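Local coordinates for protein eukaryotic translation initiation factor 5A-2 (Arabidopsis thaliana, PDB 3HKS) that promotes translation elongation and termination by binding between the exit and peptidyl sites of the ribosome and rescuing ribosomes stalled at motifs such as polyproline, at residues A[25-30]-A[88-93]; A[96-101]-A[146-151]; A[120-125]-A[155-160]. All coordinates share one frame; numbering follows the deposited sequence.

Interaction 1 of 3, residues A[25-30]-A[88-93]; sequences KTYPQS and CDVPHV
The phenol ring of Tyr27 lies across Val90, whose CB sits over one ring face, displaced toward the rim, in a CH-pi contact of 3.9 Å from CB to the ring centroid. On the same face Val90 CG1 lies against the hydroxyl end of the ring, 3.4 Å from Tyr27 OH, and Val90 O also lies over the ring. His92 meets the same ring obliquely, the two planes 53° apart, with His92 CE1 3.5 Å from Tyr27 CD1; seen from the imidazole, CD1 lies over one face, offset toward the rim. At the edge of the imidazole, in its plane, a water pairs with NE2 and reaches Thr26 O weakly. Tyr27 CG stands between its own backbone N and carbonyl carbon (chi1 55°), and from there the ring extends over Val90. Gln29, by contrast, is extended, with CG anti to the backbone N, and its OE1 touches Val90 CG2 at 3.6 Å, so that Val90 is flanked by a ring on one methyl and an amide on the other.

Beneath these side chains strands 26-30 and 88-91 form an antiparallel ladder in the SH3-like N-terminal domain of the eIF-5A family. Tyr27 and Val90 are a hydrogen-bonded pair, with Val90 N donating to Tyr27 O at 2.8 Å and Tyr27 N returning a bond to Val90 O; Gln29 and Cys88 form the next such pair. Beyond the last bridge His92 N still donates to Lys25 O at 3.0 Å, and a second water donates to both Lys25 O and His92 O. The face carrying Thr26, Pro28, Asp89 and Pro91 is more sparsely joined: Thr26 OG1 and Asp89 OD1 remain 4.0 Å apart. There Thr26 and Pro91 both touch Val41 of strand 39-42, whereas Val90 and Gln29 rest on Ile34.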
ATOM      1  N   LYS A  25      11.122   2.983  -7.223  1.00 28.69           N
ATOM      2  CA  LYS A  25       9.972   2.888  -6.343  1.00 27.29           C
ATOM      3  C   LYS A  25       8.894   3.947  -6.657  1.00 25.29           C
ATOM      4  O   LYS A  25       7.734   3.805  -6.258  1.00 24.91           O
ATOM      5  CB  LYS A  25      10.427   2.907  -4.883  1.00 27.61           C
ATOM      6  CG  LYS A  25      10.267   1.533  -4.270  1.00 30.73           C
ATOM      7  CD  LYS A  25      11.530   0.985  -3.667  1.00 34.71           C
ATOM      8  CE  LYS A  25      11.489  -0.543  -3.715  1.00 36.15           C
ATOM      9  NZ  LYS A  25      12.838  -1.101  -3.437  1.00 37.37           N
ATOM     10  N   THR A  26       9.296   4.988  -7.387  1.00 22.95           N
ATOM     11  CA  THR A  26       8.426   6.100  -7.762  1.00 20.36           C
ATOM     12  C   THR A  26       8.604   6.471  -9.240  1.00 19.18           C
ATOM     13  O   THR A  26       9.618   6.139  -9.867  1.00 18.54           O
ATOM     14  CB  THR A  26       8.707   7.363  -6.908  1.00 20.26           C
ATOM     15  OG1 THR A  26       9.996   7.901  -7.236  1.00 19.96           O
ATOM     16  CG2 THR A  26       8.655   7.064  -5.408  1.00 19.78           C
ATOM     17  N   TYR A  27       7.620   7.173  -9.788  1.00 17.03           N
ATOM     18  CA  TYR A  27       7.785   7.808 -11.084  1.00 15.94           C
ATOM     19  C   TYR A  27       7.344   9.274 -10.995  1.00 15.29           C
ATOM     20  O   TYR A  27       6.505   9.612 -10.148  1.00 14.36           O
ATOM     21  CB  TYR A  27       7.008   7.051 -12.164  1.00 15.32           C
ATOM     22  CG  TYR A  27       5.537   6.859 -11.886  1.00 15.15           C
ATOM     23  CD1 TYR A  27       5.069   5.733 -11.188  1.00 14.68           C
ATOM     24  CD2 TYR A  27       4.604   7.778 -12.364  1.00 14.38           C
ATOM     25  CE1 TYR A  27       3.701   5.549 -10.955  1.00 13.19           C
ATOM     26  CE2 TYR A  27       3.252   7.598 -12.149  1.00 14.88           C
ATOM     27  CZ  TYR A  27       2.812   6.483 -11.444  1.00 14.36           C
ATOM     28  OH  TYR A  27       1.467   6.330 -11.263  1.00 16.50           O
ATOM     29  N   PRO A  28       7.953  10.153 -11.821  1.00 14.60           N
ATOM     30  CA  PRO A  28       7.611  11.575 -11.817  1.00 14.02           C
ATOM     31  C   PRO A  28       6.407  11.891 -12.700  1.00 13.58           C
ATOM     32  O   PRO A  28       6.327  11.419 -13.843  1.00 13.22           O
ATOM     33  CB  PRO A  28       8.874  12.233 -12.383  1.00 14.35           C
ATOM     34  CG  PRO A  28       9.425  11.210 -13.342  1.00 14.82           C
ATOM     35  CD  PRO A  28       9.056   9.851 -12.765  1.00 14.67           C
ATOM     36  N   GLN A  29       5.484  12.679 -12.164  1.00 12.38           N
ATOM     37  CA  GLN A  29       4.286  13.077 -12.895  1.00 12.31           C
ATOM     38  C   GLN A  29       3.893  14.494 -12.464  1.00 12.07           C
ATOM     39  O   GLN A  29       3.953  14.817 -11.276  1.00 11.93           O
ATOM     40  CB  GLN A  29       3.152  12.090 -12.613  1.00 11.91           C
ATOM     41  CG  GLN A  29       1.840  12.371 -13.342  1.00 11.70           C
ATOM     42  CD  GLN A  29       0.817  11.290 -13.066  1.00 12.41           C
ATOM     43  OE1 GLN A  29       0.762  10.752 -11.964  1.00 13.91           O
ATOM     44  NE2 GLN A  29       0.016  10.949 -14.075  1.00 10.41           N
ATOM     45  N   SER A  30       3.512  15.329 -13.429  1.00 11.55           N
ATOM     46  CA  SER A  30       3.219  16.728 -13.154  1.00 11.83           C
ATOM     47  C   SER A  30       2.070  16.807 -12.174  1.00 12.06           C
ATOM     48  O   SER A  30       1.115  16.034 -12.284  1.00 12.62           O
ATOM     49  CB  SER A  30       2.916  17.512 -14.431  1.00 10.96           C
ATOM     50  OG  SER A  30       1.711  17.066 -15.029  1.00 12.70           O
ATOM     51  N   CYS A  88       5.407  15.765  -9.263  1.00 14.48           N
ATOM     52  CA  CYS A  88       5.356  15.062  -7.993  1.00 15.54           C
ATOM     53  C   CYS A  88       6.092  13.749  -8.195  1.00 15.47           C
ATOM     54  O   CYS A  88       6.253  13.290  -9.321  1.00 15.40           O
ATOM     55  CB  CYS A  88       3.902  14.793  -7.609  1.00 16.12           C
ATOM     56  SG  CYS A  88       3.027  16.283  -7.188  1.00 19.10           S
ATOM     57  N   ASP A  89       6.570  13.170  -7.109  1.00 15.91           N
ATOM     58  CA  ASP A  89       6.927  11.752  -7.105  1.00 16.49           C
ATOM     59  C   ASP A  89       5.680  10.941  -6.788  1.00 15.68           C
ATOM     60  O   ASP A  89       5.006  11.200  -5.808  1.00 15.65           O
ATOM     61  CB  ASP A  89       8.017  11.477  -6.081  1.00 16.71           C
ATOM     62  CG  ASP A  89       9.344  12.026  -6.506  1.00 18.95           C
ATOM     63  OD1 ASP A  89       9.700  11.886  -7.701  1.00 20.39           O
ATOM     64  OD2 ASP A  89      10.036  12.585  -5.641  1.00 20.80           O
ATOM     65  N   VAL A  90       5.360   9.993  -7.652  1.00 15.23           N
ATOM     66  CA  VAL A  90       4.217   9.122  -7.441  1.00 14.86           C
ATOM     67  C   VAL A  90       4.722   7.722  -7.080  1.00 15.10           C
ATOM     68  O   VAL A  90       5.479   7.138  -7.840  1.00 15.16           O
ATOM     69  CB  VAL A  90       3.293   9.063  -8.684  1.00 14.71           C
ATOM     70  CG1 VAL A  90       2.133   8.077  -8.456  1.00 13.38           C
ATOM     71  CG2 VAL A  90       2.757  10.459  -9.024  1.00 14.12           C
ATOM     72  N   PRO A  91       4.298   7.177  -5.921  1.00 15.33           N
ATOM     73  CA  PRO A  91       4.794   5.845  -5.548  1.00 15.43           C
ATOM     74  C   PRO A  91       4.049   4.748  -6.307  1.00 15.71           C
ATOM     75  O   PRO A  91       2.852   4.873  -6.557  1.00 15.58           O
ATOM     76  CB  PRO A  91       4.476   5.768  -4.052  1.00 15.27           C
ATOM     77  CG  PRO A  91       3.201   6.575  -3.908  1.00 15.25           C
ATOM     78  CD  PRO A  91       3.348   7.712  -4.923  1.00 15.12           C
ATOM     79  N   HIS A  92       4.753   3.696  -6.702  1.00 16.36           N
ATOM     80  CA  HIS A  92       4.065   2.483  -7.157  1.00 17.17           C
ATOM     81  C   HIS A  92       3.392   1.852  -5.939  1.00 17.33           C
ATOM     82  O   HIS A  92       3.986   1.794  -4.855  1.00 17.23           O
ATOM     83  CB  HIS A  92       5.052   1.480  -7.755  1.00 17.10           C
ATOM     84  CG  HIS A  92       5.595   1.881  -9.087  1.00 17.77           C
ATOM     85  ND1 HIS A  92       4.837   1.857 -10.239  1.00 18.22           N
ATOM     86  CD2 HIS A  92       6.832   2.286  -9.457  1.00 16.94           C
ATOM     87  CE1 HIS A  92       5.583   2.238 -11.258  1.00 18.18           C
ATOM     88  NE2 HIS A  92       6.794   2.511 -10.809  1.00 18.51           N
ATOM     89  N   VAL A  93       2.149   1.429  -6.106  1.00 18.12           N
ATOM     90  CA  VAL A  93       1.410   0.768  -5.035  1.00 19.55           C
ATOM     91  C   VAL A  93       0.865  -0.532  -5.608  1.00 20.85           C
ATOM     92  O   VAL A  93       0.152  -0.527  -6.607  1.00 20.87           O
ATOM     93  CB  VAL A  93       0.250   1.639  -4.446  1.00 19.40           C
ATOM     94  CG1 VAL A  93      -0.487   0.878  -3.317  1.00 18.54           C
ATOM     95  CG2 VAL A  93       0.779   2.981  -3.923  1.00 18.60           C
TER
HETATM   96  O   HOH W   1       6.750   1.909  -4.662  1.00 20.72           O
HETATM   97  O   HOH W   2       9.375   3.380 -11.987  1.00 37.82           O

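Interaction 2 of 3, residues A[96-101]-A[146-151]; sequences VDYQLI and VSVMSS
Tyr98 leans over the neighbouring strand toward Val148, its CE1 3.7 Å from Val148 CG2, and this apolar face of the pair of strands is the tightly packed one. With CG anti to the carbonyl carbon (chi1 -53°), the ring starts out beside its own backbone N. CD1 and CE1 both lie near CG2 of Val148, which meets the ring obliquely, while Val146 O approaches the ring edge near its plane. On the same side of the sheet Val146 CG2 packs against Leu100 CB at 4.1 Å, a more open contact. Val146, Val148 and Leu100 are buried.

The reverse face carries Asp97 and Ser147 as a non-hydrogen-bonded pair and is polar. Here a single short bond spans the strands: Ser147 OG donates to Asp97 OD1 at 2.6 Å, meeting the syn side of the carboxylate from 32° out of its plane. Asp97 is exposed and Ser147 buried, and the carboxylate gives the buried hydroxyl an acceptor. The backbones are joined at Val96-Val148 and Tyr98-Val146, each a hydrogen-bonded pair with two N-H...O bonds. Val148 N reaches Val96 O at 2.8 Å, and Val146 N reaches Tyr98 O at the same 2.8 Å. Between them Asp97 CA and Ser147 CA make CA-H...O contacts to Val146 O and Val96 O respectively.

These two strands belong to the OB-fold domain, whose curled antiparallel sheet closes into a barrel. Strand 96-101 is flanked on its other edge by strand 109-112, with Tyr98 touching Leu111, and strand 146-151 pairs on its far edge with strand 154-163, where Val146 packs on Ile157; the loop residue Leu122 meets Val148 from the apolar side.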
ATOM      1  N   VAL A  96      -0.821  -7.796  -3.935  1.00 21.72           N
ATOM      2  CA  VAL A  96      -0.541  -9.145  -4.423  1.00 20.83           C
ATOM      3  C   VAL A  96      -1.088 -10.196  -3.442  1.00 20.16           C
ATOM      4  O   VAL A  96      -0.927 -10.068  -2.224  1.00 19.76           O
ATOM      5  CB  VAL A  96       0.979  -9.343  -4.700  1.00 20.81           C
ATOM      6  CG1 VAL A  96       1.275 -10.745  -5.239  1.00 21.20           C
ATOM      7  CG2 VAL A  96       1.482  -8.311  -5.701  1.00 20.93           C
ATOM      8  N   ASP A  97      -1.761 -11.204  -3.989  1.00 19.55           N
ATOM      9  CA  ASP A  97      -2.263 -12.352  -3.223  1.00 19.08           C
ATOM     10  C   ASP A  97      -1.240 -13.494  -3.239  1.00 18.43           C
ATOM     11  O   ASP A  97      -0.666 -13.808  -4.284  1.00 17.77           O
ATOM     12  CB  ASP A  97      -3.615 -12.837  -3.774  1.00 18.95           C
ATOM     13  CG  ASP A  97      -4.776 -11.887  -3.441  1.00 20.90           C
ATOM     14  OD1 ASP A  97      -4.604 -10.947  -2.645  1.00 21.61           O
ATOM     15  OD2 ASP A  97      -5.886 -12.089  -3.968  1.00 22.88           O
ATOM     16  N   TYR A  98      -1.010 -14.087  -2.067  1.00 17.89           N
ATOM     17  CA  TYR A  98      -0.145 -15.258  -1.916  1.00 17.40           C
ATOM     18  C   TYR A  98      -0.834 -16.337  -1.079  1.00 16.91           C
ATOM     19  O   TYR A  98      -1.528 -16.034  -0.122  1.00 16.83           O
ATOM     20  CB  TYR A  98       1.137 -14.898  -1.177  1.00 17.46           C
ATOM     21  CG  TYR A  98       1.944 -13.744  -1.708  1.00 17.90           C
ATOM     22  CD1 TYR A  98       1.615 -12.436  -1.382  1.00 17.41           C
ATOM     23  CD2 TYR A  98       3.079 -13.967  -2.491  1.00 18.73           C
ATOM     24  CE1 TYR A  98       2.376 -11.369  -1.839  1.00 19.66           C
ATOM     25  CE2 TYR A  98       3.850 -12.908  -2.965  1.00 19.39           C
ATOM     26  CZ  TYR A  98       3.492 -11.605  -2.635  1.00 20.03           C
ATOM     27  OH  TYR A  98       4.235 -10.540  -3.087  1.00 20.85           O
ATOM     28  N   GLN A  99      -0.584 -17.597  -1.402  1.00 16.42           N
ATOM     29  CA  GLN A  99      -1.008 -18.696  -0.545  1.00 15.69           C
ATOM     30  C   GLN A  99      -0.056 -18.805   0.658  1.00 14.65           C
ATOM     31  O   GLN A  99       1.163 -18.706   0.509  1.00 14.08           O
ATOM     32  CB  GLN A  99      -1.046 -20.012  -1.335  1.00 16.20           C
ATOM     33  CG  GLN A  99      -1.981 -19.960  -2.542  1.00 19.82           C
ATOM     34  CD  GLN A  99      -1.756 -21.102  -3.520  1.00 26.77           C
ATOM     35  OE1 GLN A  99      -1.904 -22.276  -3.166  1.00 29.93           O
ATOM     36  NE2 GLN A  99      -1.402 -20.762  -4.763  1.00 28.98           N
ATOM     37  N   LEU A 100      -0.633 -18.994   1.840  1.00 13.15           N
ATOM     38  CA  LEU A 100       0.120 -19.150   3.073  1.00 12.74           C
ATOM     39  C   LEU A 100       0.619 -20.595   3.223  1.00 12.55           C
ATOM     40  O   LEU A 100      -0.170 -21.535   3.214  1.00 11.65           O
ATOM     41  CB  LEU A 100      -0.753 -18.747   4.272  1.00 12.48           C
ATOM     42  CG  LEU A 100      -0.158 -18.894   5.676  1.00 12.85           C
ATOM     43  CD1 LEU A 100       0.934 -17.850   5.897  1.00 10.20           C
ATOM     44  CD2 LEU A 100      -1.251 -18.812   6.767  1.00 10.91           C
ATOM     45  N   ILE A 101       1.933 -20.758   3.360  1.00 11.86           N
ATOM     46  CA  ILE A 101       2.538 -22.083   3.486  1.00 11.38           C
ATOM     47  C   ILE A 101       3.299 -22.292   4.809  1.00 11.57           C
ATOM     48  O   ILE A 101       3.778 -23.396   5.100  1.00 11.37           O
ATOM     49  CB  ILE A 101       3.405 -22.451   2.230  1.00 11.63           C
ATOM     50  CG1 ILE A 101       4.474 -21.382   1.944  1.00 11.19           C
ATOM     51  CG2 ILE A 101       2.498 -22.676   0.998  1.00 12.06           C
ATOM     52  CD1 ILE A 101       5.434 -21.751   0.813  1.00 12.52           C
ATOM     53  N   VAL A 146      -3.409 -14.605   1.306  1.00 18.08           N
ATOM     54  CA  VAL A 146      -3.018 -13.407   2.038  1.00 18.75           C
ATOM     55  C   VAL A 146      -2.752 -12.300   1.020  1.00 18.95           C
ATOM     56  O   VAL A 146      -1.948 -12.487   0.099  1.00 19.25           O
ATOM     57  CB  VAL A 146      -1.729 -13.685   2.889  1.00 18.87           C
ATOM     58  CG1 VAL A 146      -1.232 -12.433   3.597  1.00 18.66           C
ATOM     59  CG2 VAL A 146      -1.980 -14.806   3.898  1.00 19.15           C
ATOM     60  N   SER A 147      -3.443 -11.168   1.173  1.00 18.68           N
ATOM     61  CA  SER A 147      -3.204  -9.983   0.339  1.00 18.67           C
ATOM     62  C   SER A 147      -2.157  -9.077   0.978  1.00 18.30           C
ATOM     63  O   SER A 147      -2.247  -8.759   2.156  1.00 18.17           O
ATOM     64  CB  SER A 147      -4.496  -9.190   0.118  1.00 18.87           C
ATOM     65  OG  SER A 147      -5.531 -10.019  -0.387  1.00 20.16           O
ATOM     66  N   VAL A 148      -1.163  -8.681   0.191  1.00 18.23           N
ATOM     67  CA  VAL A 148      -0.091  -7.816   0.659  1.00 18.30           C
ATOM     68  C   VAL A 148      -0.124  -6.494  -0.117  1.00 18.62           C
ATOM     69  O   VAL A 148      -0.132  -6.484  -1.358  1.00 18.55           O
ATOM     70  CB  VAL A 148       1.303  -8.497   0.510  1.00 18.45           C
ATOM     71  CG1 VAL A 148       2.434  -7.541   0.905  1.00 17.43           C
ATOM     72  CG2 VAL A 148       1.372  -9.813   1.342  1.00 18.75           C
ATOM     73  N   MET A 149      -0.154  -5.384   0.617  1.00 18.80           N
ATOM     74  CA  MET A 149      -0.013  -4.059   0.009  1.00 19.12           C
ATOM     75  C   MET A 149       1.430  -3.589   0.141  1.00 18.81           C
ATOM     76  O   MET A 149       1.992  -3.603   1.226  1.00 18.78           O
ATOM     77  CB  MET A 149      -0.978  -3.051   0.634  1.00 19.32           C
ATOM     78  CG  MET A 149      -1.133  -1.749  -0.204  1.00 20.85           C
ATOM     79  SD  MET A 149      -2.319  -0.603   0.526  0.52 20.01           S
ATOM     80  CE  MET A 149      -1.519  -0.174   2.056  1.00 21.06           C
ATOM     81  N   SER A 150       2.037  -3.206  -0.974  1.00 18.93           N
ATOM     82  CA  SER A 150       3.438  -2.787  -0.962  1.00 19.23           C
ATOM     83  C   SER A 150       3.668  -1.452  -1.672  1.00 19.05           C
ATOM     84  O   SER A 150       3.095  -1.180  -2.727  1.00 19.21           O
ATOM     85  CB  SER A 150       4.333  -3.870  -1.562  1.00 18.99           C
ATOM     86  OG  SER A 150       4.044  -4.041  -2.931  1.00 20.24           O
ATOM     87  N   SER A 151       4.514  -0.625  -1.071  1.00 19.44           N
ATOM     88  CA  SER A 151       4.898   0.659  -1.648  1.00 19.88           C
ATOM     89  C   SER A 151       6.168   1.129  -0.972  1.00 20.22           C
ATOM     90  O   SER A 151       6.265   1.097   0.254  1.00 19.86           O
ATOM     91  CB  SER A 151       3.786   1.699  -1.458  1.00 19.65           C
ATOM     92  OG  SER A 151       3.976   2.828  -2.284  1.00 19.21           O
TER

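Interaction 3 of 3, residues A[120-125]-A[155-160]; sequences DDLKLP and EQICAV. With EDO (1,2-ethanediol), chain F.
On the surface of the OB-fold domain, the loop leading to helix 128-139 packs against barrel strand 155-160, with no direct hydrogen bond between the two segments. Ile157 is the central side chain. Its CG2 packs on Pro125 CG at 3.8 Å, CG1 faces Leu122 CD1 at 4.1 Å, and CD1 comes within 3.4 Å of Lys123 O, so the CG2 branch meets Pro125, while the longer CG1-CD1 branch meets Leu122, the carbonyl of Lys123 and the Pro125 ring. Leu122 reaches further along the strand with its other methyl: CD2 lies 3.6 Å from Glu155 OE1 and also near Glu155 CB, the two side chains crossing at about a right angle. Asp121 OD2 stands 4.0 Å from Glu155 OE1, an approach of like charges probably eased by Lys119, whose NZ forms salt bridges with both residues.

A molecule of 1,2-ethanediol, probably from the crystallisation liquor, links the segments instead. Lys123 N donates to its O1 at 3.1 Å, and Ile157 N to its O2 at 2.9 Å, both nearly straight.

Around this contact, Glu155 touches Ser150 and Ala159 touches Ser147 of strand 142-151, the antiparallel neighbour of strand 154-163, while Pro125 packs on Leu130 and Met134 of helix 128-139 and Val160 also meets Met134.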
ATOM      1  N   ASP A 120       9.435 -14.947   2.398  1.00 14.96           N
ATOM      2  CA  ASP A 120       9.502 -15.212   3.852  1.00 15.26           C
ATOM      3  C   ASP A 120       9.876 -14.011   4.740  1.00 15.92           C
ATOM      4  O   ASP A 120      10.144 -14.194   5.930  1.00 15.31           O
ATOM      5  CB  ASP A 120      10.518 -16.331   4.132  1.00 15.22           C
ATOM      6  CG  ASP A 120      10.091 -17.678   3.596  1.00 16.12           C
ATOM      7  OD1 ASP A 120       8.972 -17.790   3.039  1.00 17.37           O
ATOM      8  OD2 ASP A 120      10.882 -18.639   3.730  1.00 17.17           O
ATOM      9  N   ASP A 121       9.892 -12.798   4.175  1.00 16.60           N
ATOM     10  CA  ASP A 121      10.380 -11.611   4.892  1.00 17.46           C
ATOM     11  C   ASP A 121       9.330 -10.883   5.745  1.00 17.46           C
ATOM     12  O   ASP A 121       9.674 -10.040   6.578  1.00 17.66           O
ATOM     13  CB  ASP A 121      11.099 -10.633   3.942  1.00 17.92           C
ATOM     14  CG  ASP A 121      10.288 -10.286   2.689  1.00 19.07           C
ATOM     15  OD1 ASP A 121       9.269 -10.924   2.395  1.00 17.37           O
ATOM     16  OD2 ASP A 121      10.693  -9.341   1.974  1.00 24.21           O
ATOM     17  N   LEU A 122       8.058 -11.228   5.549  1.00 17.36           N
ATOM     18  CA  LEU A 122       6.968 -10.609   6.306  1.00 17.19           C
ATOM     19  C   LEU A 122       6.649 -11.318   7.612  1.00 17.44           C
ATOM     20  O   LEU A 122       6.877 -12.521   7.767  1.00 17.53           O
ATOM     21  CB  LEU A 122       5.697 -10.525   5.457  1.00 17.13           C
ATOM     22  CG  LEU A 122       5.742  -9.701   4.173  1.00 17.09           C
ATOM     23  CD1 LEU A 122       4.322  -9.558   3.616  1.00 15.33           C
ATOM     24  CD2 LEU A 122       6.393  -8.344   4.421  1.00 15.98           C
ATOM     25  N   LYS A 123       6.106 -10.553   8.547  1.00 17.75           N
ATOM     26  CA  LYS A 123       5.642 -11.084   9.808  1.00 18.09           C
ATOM     27  C   LYS A 123       4.128 -10.989   9.870  1.00 17.73           C
ATOM     28  O   LYS A 123       3.496 -10.390   8.987  1.00 16.93           O
ATOM     29  CB  LYS A 123       6.298 -10.344  10.974  1.00 18.81           C
ATOM     30  CG  LYS A 123       7.834 -10.434  10.933  1.00 20.73           C
ATOM     31  CD  LYS A 123       8.470 -10.105  12.268  1.00 24.37           C
ATOM     32  CE  LYS A 123       8.350 -11.271  13.249  1.00 25.28           C
ATOM     33  NZ  LYS A 123       9.219 -11.063  14.440  1.00 28.24           N
ATOM     34  N   LEU A 124       3.553 -11.629  10.888  1.00 17.41           N
ATOM     35  CA  LEU A 124       2.118 -11.565  11.138  1.00 17.67           C
ATOM     36  C   LEU A 124       1.676 -10.107  11.319  1.00 17.93           C
ATOM     37  O   LEU A 124       2.373  -9.323  11.972  1.00 17.59           O
ATOM     38  CB  LEU A 124       1.745 -12.396  12.371  1.00 17.40           C
ATOM     39  CG  LEU A 124       1.837 -13.920  12.229  1.00 16.99           C
ATOM     40  CD1 LEU A 124       1.916 -14.577  13.597  1.00 15.12           C
ATOM     41  CD2 LEU A 124       0.629 -14.449  11.456  1.00 15.31           C
ATOM     42  N   PRO A 125       0.519  -9.740  10.739  1.00 18.55           N
ATOM     43  CA  PRO A 125       0.126  -8.328  10.862  1.00 19.35           C
ATOM     44  C   PRO A 125      -0.213  -7.956  12.311  1.00 20.31           C
ATOM     45  O   PRO A 125      -0.545  -8.831  13.114  1.00 20.28           O
ATOM     46  CB  PRO A 125      -1.104  -8.208   9.955  1.00 18.80           C
ATOM     47  CG  PRO A 125      -1.598  -9.620   9.746  1.00 18.40           C
ATOM     48  CD  PRO A 125      -0.466 -10.557   9.995  1.00 17.82           C
ATOM     49  N   GLU A 155       5.688  -3.001   3.339  1.00 24.55           N
ATOM     50  CA  GLU A 155       4.667  -3.986   3.001  1.00 23.85           C
ATOM     51  C   GLU A 155       3.780  -4.256   4.195  1.00 23.52           C
ATOM     52  O   GLU A 155       4.241  -4.275   5.342  1.00 23.69           O
ATOM     53  CB  GLU A 155       5.301  -5.292   2.502  1.00 23.93           C
ATOM     54  CG  GLU A 155       6.137  -5.124   1.239  1.00 24.38           C
ATOM     55  CD  GLU A 155       6.574  -6.436   0.618  1.00 26.68           C
ATOM     56  OE1 GLU A 155       7.460  -7.106   1.176  1.00 26.09           O
ATOM     57  OE2 GLU A 155       6.044  -6.787  -0.455  1.00 29.80           O
ATOM     58  N   GLN A 156       2.501  -4.458   3.915  1.00 22.38           N
ATOM     59  CA  GLN A 156       1.539  -4.699   4.950  1.00 21.90           C
ATOM     60  C   GLN A 156       0.563  -5.767   4.491  1.00 20.97           C
ATOM     61  O   GLN A 156      -0.009  -5.665   3.394  1.00 20.31           O
ATOM     62  CB  GLN A 156       0.792  -3.401   5.262  1.00 22.48           C
ATOM     63  CG  GLN A 156      -0.150  -3.478   6.447  1.00 24.75           C
ATOM     64  CD  GLN A 156      -0.599  -2.101   6.905  1.00 28.39           C
ATOM     65  OE1 GLN A 156      -1.740  -1.720   6.691  1.00 30.14           O
ATOM     66  NE2 GLN A 156       0.308  -1.343   7.526  1.00 29.80           N
ATOM     67  N   ILE A 157       0.378  -6.787   5.327  1.00 19.82           N
ATOM     68  CA  ILE A 157      -0.684  -7.770   5.105  1.00 19.47           C
ATOM     69  C   ILE A 157      -2.005  -7.065   5.393  1.00 18.97           C
ATOM     70  O   ILE A 157      -2.220  -6.586   6.495  1.00 18.55           O
ATOM     71  CB  ILE A 157      -0.503  -9.049   5.980  1.00 18.94           C
ATOM     72  CG1 ILE A 157       0.720  -9.852   5.494  1.00 19.20           C
ATOM     73  CG2 ILE A 157      -1.793  -9.907   5.966  1.00 18.83           C
ATOM     74  CD1 ILE A 157       1.222 -10.967   6.491  1.00 18.57           C
ATOM     75  N   CYS A 158      -2.872  -6.999   4.393  1.00 19.40           N
ATOM     76  CA  CYS A 158      -4.058  -6.143   4.457  1.00 20.95           C
ATOM     77  C   CYS A 158      -5.393  -6.903   4.323  1.00 20.84           C
ATOM     78  O   CYS A 158      -6.454  -6.340   4.595  1.00 21.61           O
ATOM     79  CB  CYS A 158      -3.956  -5.022   3.391  1.00 20.82           C
ATOM     80  SG  CYS A 158      -4.000  -5.651   1.666  1.00 24.64           S
ATOM     81  N   ALA A 159      -5.345  -8.170   3.914  1.00 20.58           N
ATOM     82  CA  ALA A 159      -6.544  -9.020   3.868  1.00 20.41           C
ATOM     83  C   ALA A 159      -6.191 -10.501   3.980  1.00 20.65           C
ATOM     84  O   ALA A 159      -5.091 -10.907   3.633  1.00 20.24           O
ATOM     85  CB  ALA A 159      -7.355  -8.763   2.600  1.00 20.26           C
ATOM     86  N   VAL A 160      -7.138 -11.296   4.476  1.00 21.45           N
ATOM     87  CA  VAL A 160      -6.973 -12.736   4.622  1.00 21.92           C
ATOM     88  C   VAL A 160      -8.286 -13.421   4.258  1.00 23.16           C
ATOM     89  O   VAL A 160      -9.339 -13.029   4.743  1.00 23.69           O
ATOM     90  CB  VAL A 160      -6.561 -13.130   6.072  1.00 21.65           C
ATOM     91  CG1 VAL A 160      -6.470 -14.672   6.231  1.00 20.43           C
ATOM     92  CG2 VAL A 160      -5.242 -12.468   6.470  1.00 20.91           C
TER
HETATM   93  C1  EDO F 163       4.191  -7.424   7.575  1.00 34.73           C
HETATM   94  O1  EDO F 163       5.430  -7.544   8.305  1.00 36.24           O
HETATM   95  C2  EDO F 163       3.038  -7.166   8.539  1.00 34.13           C
HETATM   96  O2  EDO F 163       1.872  -6.696   7.845  1.00 32.65           O

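Interactions 1 and 2 are partly buried antiparallel ladders on strand 87-103, about 22 Å apart between centres: the first in the SH3-like N-terminal part, the second in the OB fold. They meet where His92 O approaches Ser151 OG. Interaction 3, about 7 Å from interaction 2 centre to centre, is a surface contact of a loop with the strand next to 142-151. Both ladders combine backbone bonds with apolar side chains on one face, ring-rich and partly hydrated in interaction 1, tyrosine on valine with a serine-aspartate bond on the reverse face in interaction 2; interaction 3 is aliphatic packing beside two close carboxylates, with a diol, probably from the crystallisation liquor, bridging backbone N-H groups.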